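Local coordinates for protein diaminobutyrate-pyruvate transaminase and L-2,4-diaminobutyrate decarboxylase (Vibrio parahaemolyticus, PDB 2QMA) that probably binds pyridoxal 5'-phosphate and carries out transamination and carbon-carbon bond cleavage, the present chain being its C-terminal decarboxylase domain, at residues K202-C207 with L257-V263; L112-A118 with M382-V387. The contacts are given in a common frame with arbitrary orientation. Numbering follows the deposited sequence.

Both contacts lie within the pyridoxal-dependent decarboxylase part of the chain, on opposite sides of its centre. Their centres are 39 Å apart, and their nearest atoms are about 24 Å apart, so they do not touch. In sequence, contact 1 falls between the two segments of contact 2. Contact 1 pairs neighbouring parallel strands of the large mixed sheet, well away from the predicted cofactor site. Contact 2 packs two helices at the subunit interface. It is nearer the cofactor site: the side chain of Leu112 is about 12 Å from that of Lys325, the predicted pyridoxal phosphate lysine. No cofactor is attached to that lysine here.

Contact 1. Residues K202-C207 with L257-V263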
ATOM      1  N   LYS A 202      19.863  16.853 -18.198  1.00 13.47           N
ATOM      2  CA  LYS A 202      19.417  16.808 -19.577  1.00 13.14           C
ATOM      3  C   LYS A 202      18.281  15.822 -19.813  1.00 12.11           C
ATOM      4  O   LYS A 202      17.648  15.884 -20.855  1.00 10.59           O
ATOM      5  CB  LYS A 202      20.591  16.477 -20.508  1.00 13.89           C
ATOM      6  CG  LYS A 202      21.556  17.622 -20.692  1.00 17.17           C
ATOM      7  CD  LYS A 202      22.928  17.046 -21.034  1.00 22.62           C
ATOM      8  CE  LYS A 202      23.728  17.992 -21.886  1.00 25.08           C
ATOM      9  NZ  LYS A 202      24.572  18.821 -21.018  1.00 28.18           N
ATOM     10  N   LEU A 203      18.102  14.871 -18.898  1.00 11.22           N
ATOM     11  CA  LEU A 203      17.136  13.801 -19.117  1.00 11.39           C
ATOM     12  C   LEU A 203      15.717  14.355 -19.175  1.00 10.67           C
ATOM     13  O   LEU A 203      15.351  15.285 -18.411  1.00 12.37           O
ATOM     14  CB  LEU A 203      17.244  12.734 -18.009  1.00 10.45           C
ATOM     15  CG  LEU A 203      18.603  11.987 -17.972  1.00  9.03           C
ATOM     16  CD1 LEU A 203      18.696  11.092 -16.710  1.00 12.39           C
ATOM     17  CD2 LEU A 203      18.811  11.123 -19.199  1.00  8.35           C
ATOM     18  N   ARG A 204      14.924  13.810 -20.088  1.00 10.89           N
ATOM     19  CA  ARG A 204      13.556  14.299 -20.270  1.00 10.48           C
ATOM     20  C   ARG A 204      12.583  13.134 -20.443  1.00 10.27           C
ATOM     21  O   ARG A 204      12.875  12.170 -21.165  1.00 10.00           O
ATOM     22  CB  ARG A 204      13.426  15.231 -21.491  1.00 10.66           C
ATOM     23  CG  ARG A 204      14.117  16.605 -21.348  1.00 10.78           C
ATOM     24  CD  ARG A 204      13.502  17.455 -20.231  1.00  8.28           C
ATOM     25  NE  ARG A 204      14.112  18.801 -20.181  1.00  9.69           N
ATOM     26  CZ  ARG A 204      15.218  19.075 -19.508  1.00 14.12           C
ATOM     27  NH1 ARG A 204      15.832  18.087 -18.863  1.00 13.48           N
ATOM     28  NH2 ARG A 204      15.725  20.329 -19.480  1.00 13.18           N
ATOM     29  N   ILE A 205      11.427  13.268 -19.792  1.00  9.38           N
ATOM     30  CA  ILE A 205      10.325  12.338 -19.948  1.00  9.99           C
ATOM     31  C   ILE A 205       9.252  13.065 -20.782  1.00  9.19           C
ATOM     32  O   ILE A 205       8.815  14.190 -20.462  1.00  8.51           O
ATOM     33  CB  ILE A 205       9.711  11.987 -18.603  1.00 10.18           C
ATOM     34  CG1 ILE A 205      10.756  11.383 -17.647  1.00 10.20           C
ATOM     35  CG2 ILE A 205       8.408  11.136 -18.791  1.00  9.28           C
ATOM     36  CD1 ILE A 205      10.347  11.486 -16.135  1.00 12.60           C
ATOM     37  N   VAL A 206       8.853  12.427 -21.866  1.00  8.59           N
ATOM     38  CA  VAL A 206       7.880  13.000 -22.771  1.00  9.31           C
ATOM     39  C   VAL A 206       6.482  12.463 -22.398  1.00  9.73           C
ATOM     40  O   VAL A 206       6.296  11.247 -22.196  1.00  9.98           O
ATOM     41  CB  VAL A 206       8.228  12.620 -24.271  1.00  8.57           C
ATOM     42  CG1 VAL A 206       7.171  13.223 -25.207  1.00  7.80           C
ATOM     43  CG2 VAL A 206       9.646  13.015 -24.648  1.00 10.90           C
ATOM     44  N   CYS A 207       5.516  13.360 -22.244  1.00 10.75           N
ATOM     45  CA  CYS A 207       4.126  12.959 -22.004  1.00 12.72           C
ATOM     46  C   CYS A 207       3.165  13.998 -22.606  1.00 13.80           C
ATOM     47  O   CYS A 207       3.600  15.013 -23.145  1.00 14.65           O
ATOM     48  CB  CYS A 207       3.872  12.766 -20.503  1.00 11.72           C
ATOM     49  SG  CYS A 207       3.999  14.254 -19.561  1.00 18.25           S
ATOM     50  N   LEU A 257      19.435  17.979 -25.086  1.00 16.02           N
ATOM     51  CA  LEU A 257      18.576  17.184 -24.177  1.00 14.96           C
ATOM     52  C   LEU A 257      18.543  15.686 -24.555  1.00 13.96           C
ATOM     53  O   LEU A 257      18.861  15.294 -25.700  1.00 12.68           O
ATOM     54  CB  LEU A 257      17.159  17.799 -24.062  1.00 14.91           C
ATOM     55  CG  LEU A 257      17.138  19.311 -23.719  1.00 14.40           C
ATOM     56  CD1 LEU A 257      15.703  19.836 -23.772  1.00 17.80           C
ATOM     57  CD2 LEU A 257      17.751  19.553 -22.341  1.00 15.37           C
ATOM     58  N   ILE A 258      18.160  14.861 -23.574  1.00 12.84           N
ATOM     59  CA  ILE A 258      18.198  13.400 -23.694  1.00 13.19           C
ATOM     60  C   ILE A 258      16.766  12.867 -23.351  1.00 12.36           C
ATOM     61  O   ILE A 258      16.488  12.504 -22.230  1.00 10.43           O
ATOM     62  CB  ILE A 258      19.319  12.788 -22.800  1.00 12.34           C
ATOM     63  CG1 ILE A 258      20.712  13.400 -23.126  1.00 14.99           C
ATOM     64  CG2 ILE A 258      19.315  11.241 -22.867  1.00 12.44           C
ATOM     65  CD1 ILE A 258      21.833  12.941 -22.174  1.00 13.18           C
ATOM     66  N   PRO A 259      15.845  12.886 -24.334  1.00 12.46           N
ATOM     67  CA  PRO A 259      14.526  12.268 -24.095  1.00 13.02           C
ATOM     68  C   PRO A 259      14.777  10.755 -23.909  1.00 13.15           C
ATOM     69  O   PRO A 259      15.315  10.120 -24.805  1.00 14.28           O
ATOM     70  CB  PRO A 259      13.746  12.560 -25.398  1.00 14.22           C
ATOM     71  CG  PRO A 259      14.527  13.679 -26.076  1.00 12.97           C
ATOM     72  CD  PRO A 259      15.966  13.403 -25.710  1.00 12.80           C
ATOM     73  N   PHE A 260      14.454  10.203 -22.743  1.00 10.37           N
ATOM     74  CA  PHE A 260      14.771   8.794 -22.465  1.00 10.39           C
ATOM     75  C   PHE A 260      13.542   7.948 -22.187  1.00  9.03           C
ATOM     76  O   PHE A 260      13.615   6.712 -22.158  1.00  8.49           O
ATOM     77  CB  PHE A 260      15.725   8.697 -21.249  1.00 10.36           C
ATOM     78  CG  PHE A 260      15.068   8.968 -19.906  1.00 10.18           C
ATOM     79  CD1 PHE A 260      14.599   7.916 -19.116  1.00  9.54           C
ATOM     80  CD2 PHE A 260      14.914  10.266 -19.446  1.00 11.44           C
ATOM     81  CE1 PHE A 260      13.997   8.162 -17.845  1.00 11.06           C
ATOM     82  CE2 PHE A 260      14.312  10.534 -18.226  1.00 10.96           C
ATOM     83  CZ  PHE A 260      13.857   9.472 -17.402  1.00 10.29           C
ATOM     84  N   ALA A 261      12.412   8.612 -21.915  1.00  9.38           N
ATOM     85  CA  ALA A 261      11.196   7.871 -21.656  1.00  8.27           C
ATOM     86  C   ALA A 261       9.987   8.612 -22.185  1.00  9.12           C
ATOM     87  O   ALA A 261       9.956   9.851 -22.184  1.00  8.27           O
ATOM     88  CB  ALA A 261      10.979   7.645 -20.125  1.00 10.07           C
ATOM     89  N   ILE A 262       8.963   7.836 -22.500  1.00  7.48           N
ATOM     90  CA  ILE A 262       7.734   8.471 -23.042  1.00  7.81           C
ATOM     91  C   ILE A 262       6.549   7.785 -22.408  1.00  8.65           C
ATOM     92  O   ILE A 262       6.514   6.556 -22.357  1.00  9.62           O
ATOM     93  CB  ILE A 262       7.662   8.408 -24.619  1.00  8.46           C
ATOM     94  CG1 ILE A 262       6.401   9.169 -25.085  1.00  6.44           C
ATOM     95  CG2 ILE A 262       7.694   6.972 -25.130  1.00  8.50           C
ATOM     96  CD1 ILE A 262       6.494   9.708 -26.557  1.00  8.97           C
ATOM     97  N   VAL A 263       5.567   8.566 -21.949  1.00  8.76           N
ATOM     98  CA  VAL A 263       4.422   7.964 -21.330  1.00  9.60           C
ATOM     99  C   VAL A 263       3.236   7.940 -22.310  1.00 11.17           C
ATOM    100  O   VAL A 263       2.781   9.012 -22.771  1.00  9.70           O
ATOM    101  CB  VAL A 263       4.048   8.674 -19.994  1.00 11.41           C
ATOM    102  CG1 VAL A 263       2.777   8.097 -19.410  1.00 10.21           C
ATOM    103  CG2 VAL A 263       5.216   8.541 -18.976  1.00 10.59           C
TER
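Strands 203-207 and 258-263 run parallel and adjacent in the large mixed sheet typical of fold-type I pyridoxal phosphate enzymes. The ladder includes Ile258 N to Lys202 O (2.9 Å), Phe260 N to Arg204 O (3.0 Å) and Val206 N to Ala261 O (2.8 Å). A beta bulge shifts the register by one between Arg204 and Ile205. At the bulge Phe260 has psi -15°, and its chi1 is p. The Phe260 ring lies against two side chains of the other strand: its CE2 is 3.7 Å from Leu203 CB and its CZ 3.7 Å from Ile205 CG1. Leu203 (m,t) also meets Ile258, CD2 to CG2 at 3.7 Å. Helix 167-187 packs on Ile258 and Phe260. On the other face, Val206 (t) puts CG1 3.8 Å from Ile262 CD1. Arg204 (m,m) folds back so that NH1 donates to Leu203 O (2.9 Å), while Leu257 CD2 covers one guanidinium face. The strands are thus held by backbone hydrogen bonds, and largely apolar side chains let helices cover both faces.

Contact 2. Residues L112-A118 with M382-V387; sequences LMPAVAA and MTMQNV
Helix 113-118 and helix 382-386 cross at 137°, closer to antiparallel than parallel, with their axes 8.8 Å apart at closest approach. Leu112 is the N-cap residue of the first helix, in an extended conformation (phi/psi -69/140). Pro114 sits in the first turn, where a helix tolerates the missing N-H. Pro114 CA lies 5.1 Å from Thr383 CA.

The second segment starts with Met382, a selenomethionine. Its m,t,p rotamer brings SE to 3.8 Å from Ala118 CB and CE to 4.4 Å from Ala117 CB. Ile84 of the second subunit also packs on it. Thr383 (chi1 m) follows at the crossing. Its OG1 lies 3.4 Å from Pro114 CG and is hydrogen-bonded to Gln329. Its CG2 is 3.8 Å from Leu112 CD1. Gln385 makes no contact with 112-118; its OE1 is hydrogen-bonded to Lys76 NZ of the second subunit. Asn386 (chi1 t) brings OD1 to 3.4 Å from Pro114 CG, while its ND2 bonds Ala78 O of the second subunit. Val387 (chi1 t) completes the patch, with CG2 3.9 Å from both Leu112 CD1 and Pro114 CG.

This is helix packing at a dimer interface. The two segments share no hydrogen bond. They meet by van der Waals contact, partly between apolar side chains and partly between the Thr383 and Asn386 oxygens and the Pro114 ring. The polar ends of Thr383, Gln385 and Asn386 bind partners beyond them, two on the other subunit.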
ATOM      1  N   LEU A 112     -16.143  -5.463  -6.273  1.00 17.68           N
ATOM      2  CA  LEU A 112     -16.634  -6.738  -6.673  1.00 17.53           C
ATOM      3  C   LEU A 112     -16.681  -7.659  -5.470  1.00 17.05           C
ATOM      4  O   LEU A 112     -15.771  -7.701  -4.653  1.00 16.59           O
ATOM      5  CB  LEU A 112     -15.728  -7.347  -7.743  1.00 17.41           C
ATOM      6  CG  LEU A 112     -16.200  -7.398  -9.218  1.00 19.40           C
ATOM      7  CD1 LEU A 112     -15.345  -8.410  -9.975  1.00 18.64           C
ATOM      8  CD2 LEU A 112     -17.708  -7.654  -9.435  1.00 17.66           C
HETATM    9  N   MSE A 113     -17.730  -8.437  -5.396  1.00 16.93           N
HETATM   10  CA  MSE A 113     -17.906  -9.370  -4.287  1.00 16.73           C
HETATM   11  C   MSE A 113     -16.705 -10.284  -4.044  1.00 16.11           C
HETATM   12  O   MSE A 113     -16.320 -10.486  -2.889  1.00 15.29           O
HETATM   13  CB  MSE A 113     -19.170 -10.203  -4.491  1.00 16.38           C
HETATM   14  CG  MSE A 113     -19.655 -10.853  -3.203  1.00 19.52           C
HETATM   15 SE   MSE A 113     -20.390  -9.508  -2.037  0.70 20.94          SE
HETATM   16  CE  MSE A 113     -22.080  -9.207  -3.016  1.00 18.43           C
ATOM     17  N   PRO A 114     -16.133 -10.877  -5.110  1.00 16.03           N
ATOM     18  CA  PRO A 114     -14.940 -11.699  -4.934  1.00 15.36           C
ATOM     19  C   PRO A 114     -13.732 -10.983  -4.331  1.00 15.23           C
ATOM     20  O   PRO A 114     -12.984 -11.611  -3.585  1.00 14.77           O
ATOM     21  CB  PRO A 114     -14.622 -12.194  -6.359  1.00 15.28           C
ATOM     22  CG  PRO A 114     -15.416 -11.372  -7.263  1.00 16.07           C
ATOM     23  CD  PRO A 114     -16.625 -10.949  -6.508  1.00 16.49           C
ATOM     24  N   ALA A 115     -13.559  -9.702  -4.654  1.00 14.77           N
ATOM     25  CA  ALA A 115     -12.538  -8.882  -3.968  1.00 14.25           C
ATOM     26  C   ALA A 115     -12.869  -8.674  -2.480  1.00 14.55           C
ATOM     27  O   ALA A 115     -11.987  -8.794  -1.643  1.00 14.70           O
ATOM     28  CB  ALA A 115     -12.340  -7.588  -4.666  1.00 14.87           C
ATOM     29  N   VAL A 116     -14.134  -8.402  -2.148  1.00 14.11           N
ATOM     30  CA  VAL A 116     -14.522  -8.243  -0.737  1.00 14.45           C
ATOM     31  C   VAL A 116     -14.316  -9.557   0.072  1.00 15.17           C
ATOM     32  O   VAL A 116     -13.776  -9.529   1.174  1.00 14.38           O
ATOM     33  CB  VAL A 116     -15.942  -7.641  -0.614  1.00 14.52           C
ATOM     34  CG1 VAL A 116     -16.385  -7.485   0.879  1.00 14.76           C
ATOM     35  CG2 VAL A 116     -16.002  -6.309  -1.307  1.00 13.41           C
ATOM     36  N   ALA A 117     -14.721 -10.698  -0.478  1.00 15.13           N
ATOM     37  CA  ALA A 117     -14.501 -11.997   0.188  1.00 14.81           C
ATOM     38  C   ALA A 117     -12.999 -12.191   0.347  1.00 14.86           C
ATOM     39  O   ALA A 117     -12.552 -12.584   1.416  1.00 14.56           O
ATOM     40  CB  ALA A 117     -15.090 -13.148  -0.624  1.00 14.49           C
ATOM     41  N   ALA A 118     -12.226 -11.924  -0.713  1.00 15.11           N
ATOM     42  CA  ALA A 118     -10.760 -12.075  -0.661  1.00 14.25           C
ATOM     43  C   ALA A 118     -10.141 -11.269   0.499  1.00 15.12           C
ATOM     44  O   ALA A 118      -9.232 -11.754   1.183  1.00 14.61           O
ATOM     45  CB  ALA A 118     -10.110 -11.692  -2.020  1.00 13.89           C
HETATM   46  N   MSE A 382      -9.021 -14.723  -7.038  1.00 14.48           N
HETATM   47  CA  MSE A 382     -10.411 -15.152  -6.776  1.00 16.43           C
HETATM   48  C   MSE A 382     -11.405 -14.600  -7.794  1.00 16.10           C
HETATM   49  O   MSE A 382     -12.268 -15.342  -8.293  1.00 16.74           O
HETATM   50  CB  MSE A 382     -10.844 -14.804  -5.343  1.00 15.29           C
HETATM   51  CG  MSE A 382      -9.933 -15.483  -4.323  1.00 16.59           C
HETATM   52 SE   MSE A 382     -10.514 -15.429  -2.485  0.70 19.60          SE
HETATM   53  CE  MSE A 382     -12.372 -15.957  -2.747  1.00 17.27           C
ATOM     54  N   THR A 383     -11.260 -13.322  -8.129  1.00 16.63           N
ATOM     55  CA  THR A 383     -12.129 -12.668  -9.105  1.00 16.73           C
ATOM     56  C   THR A 383     -12.140 -13.386 -10.475  1.00 16.82           C
ATOM     57  O   THR A 383     -13.236 -13.593 -11.072  1.00 16.05           O
ATOM     58  CB  THR A 383     -11.748 -11.180  -9.260  1.00 17.50           C
ATOM     59  OG1 THR A 383     -12.273 -10.421  -8.151  1.00 17.26           O
ATOM     60  CG2 THR A 383     -12.275 -10.628 -10.573  1.00 17.78           C
HETATM   61  N   MSE A 384     -10.960 -13.791 -10.962  1.00 15.33           N
HETATM   62  CA  MSE A 384     -10.880 -14.466 -12.285  1.00 15.36           C
HETATM   63  C   MSE A 384     -11.421 -15.908 -12.304  1.00 15.46           C
HETATM   64  O   MSE A 384     -11.781 -16.439 -13.372  1.00 15.39           O
HETATM   65  CB  MSE A 384      -9.465 -14.396 -12.864  1.00 14.48           C
HETATM   66  CG  MSE A 384      -9.010 -12.942 -13.146  1.00 13.67           C
HETATM   67 SE   MSE A 384     -10.291 -11.835 -14.106  0.70 15.70          SE
HETATM   68  CE  MSE A 384     -11.209 -11.039 -12.665  1.00 21.90           C
ATOM     69  N   GLN A 385     -11.424 -16.544 -11.140  1.00 14.57           N
ATOM     70  CA  GLN A 385     -12.051 -17.863 -10.992  1.00 15.23           C
ATOM     71  C   GLN A 385     -13.571 -17.813 -10.955  1.00 15.33           C
ATOM     72  O   GLN A 385     -14.239 -18.779 -11.382  1.00 15.72           O
ATOM     73  CB  GLN A 385     -11.552 -18.570  -9.744  1.00 14.50           C
ATOM     74  CG  GLN A 385     -10.115 -19.048  -9.819  1.00 15.27           C
ATOM     75  CD  GLN A 385      -9.745 -19.670  -8.494  1.00 17.41           C
ATOM     76  OE1 GLN A 385     -10.212 -20.760  -8.166  1.00 17.39           O
ATOM     77  NE2 GLN A 385      -8.969 -18.946  -7.690  1.00 15.99           N
ATOM     78  N   ASN A 386     -14.088 -16.699 -10.442  1.00 15.31           N
ATOM     79  CA  ASN A 386     -15.492 -16.499 -10.091  1.00 16.24           C
ATOM     80  C   ASN A 386     -16.258 -15.752 -11.213  1.00 16.75           C
ATOM     81  O   ASN A 386     -17.022 -16.351 -11.976  1.00 17.02           O
ATOM     82  CB  ASN A 386     -15.560 -15.761  -8.739  1.00 15.46           C
ATOM     83  CG  ASN A 386     -16.968 -15.314  -8.347  1.00 17.32           C
ATOM     84  OD1 ASN A 386     -17.154 -14.194  -7.836  1.00 18.31           O
ATOM     85  ND2 ASN A 386     -17.972 -16.189  -8.572  1.00 16.74           N
ATOM     86  N   VAL A 387     -16.014 -14.456 -11.316  1.00 16.83           N
ATOM     87  CA  VAL A 387     -16.524 -13.622 -12.418  1.00 18.06           C
ATOM     88  C   VAL A 387     -15.882 -13.998 -13.772  1.00 17.42           C
ATOM     89  O   VAL A 387     -16.597 -14.234 -14.761  1.00 17.77           O
ATOM     90  CB  VAL A 387     -16.336 -12.117 -12.066  1.00 17.58           C
ATOM     91  CG1 VAL A 387     -16.796 -11.201 -13.196  1.00 17.50           C
ATOM     92  CG2 VAL A 387     -17.068 -11.805 -10.727  1.00 17.76           C
TER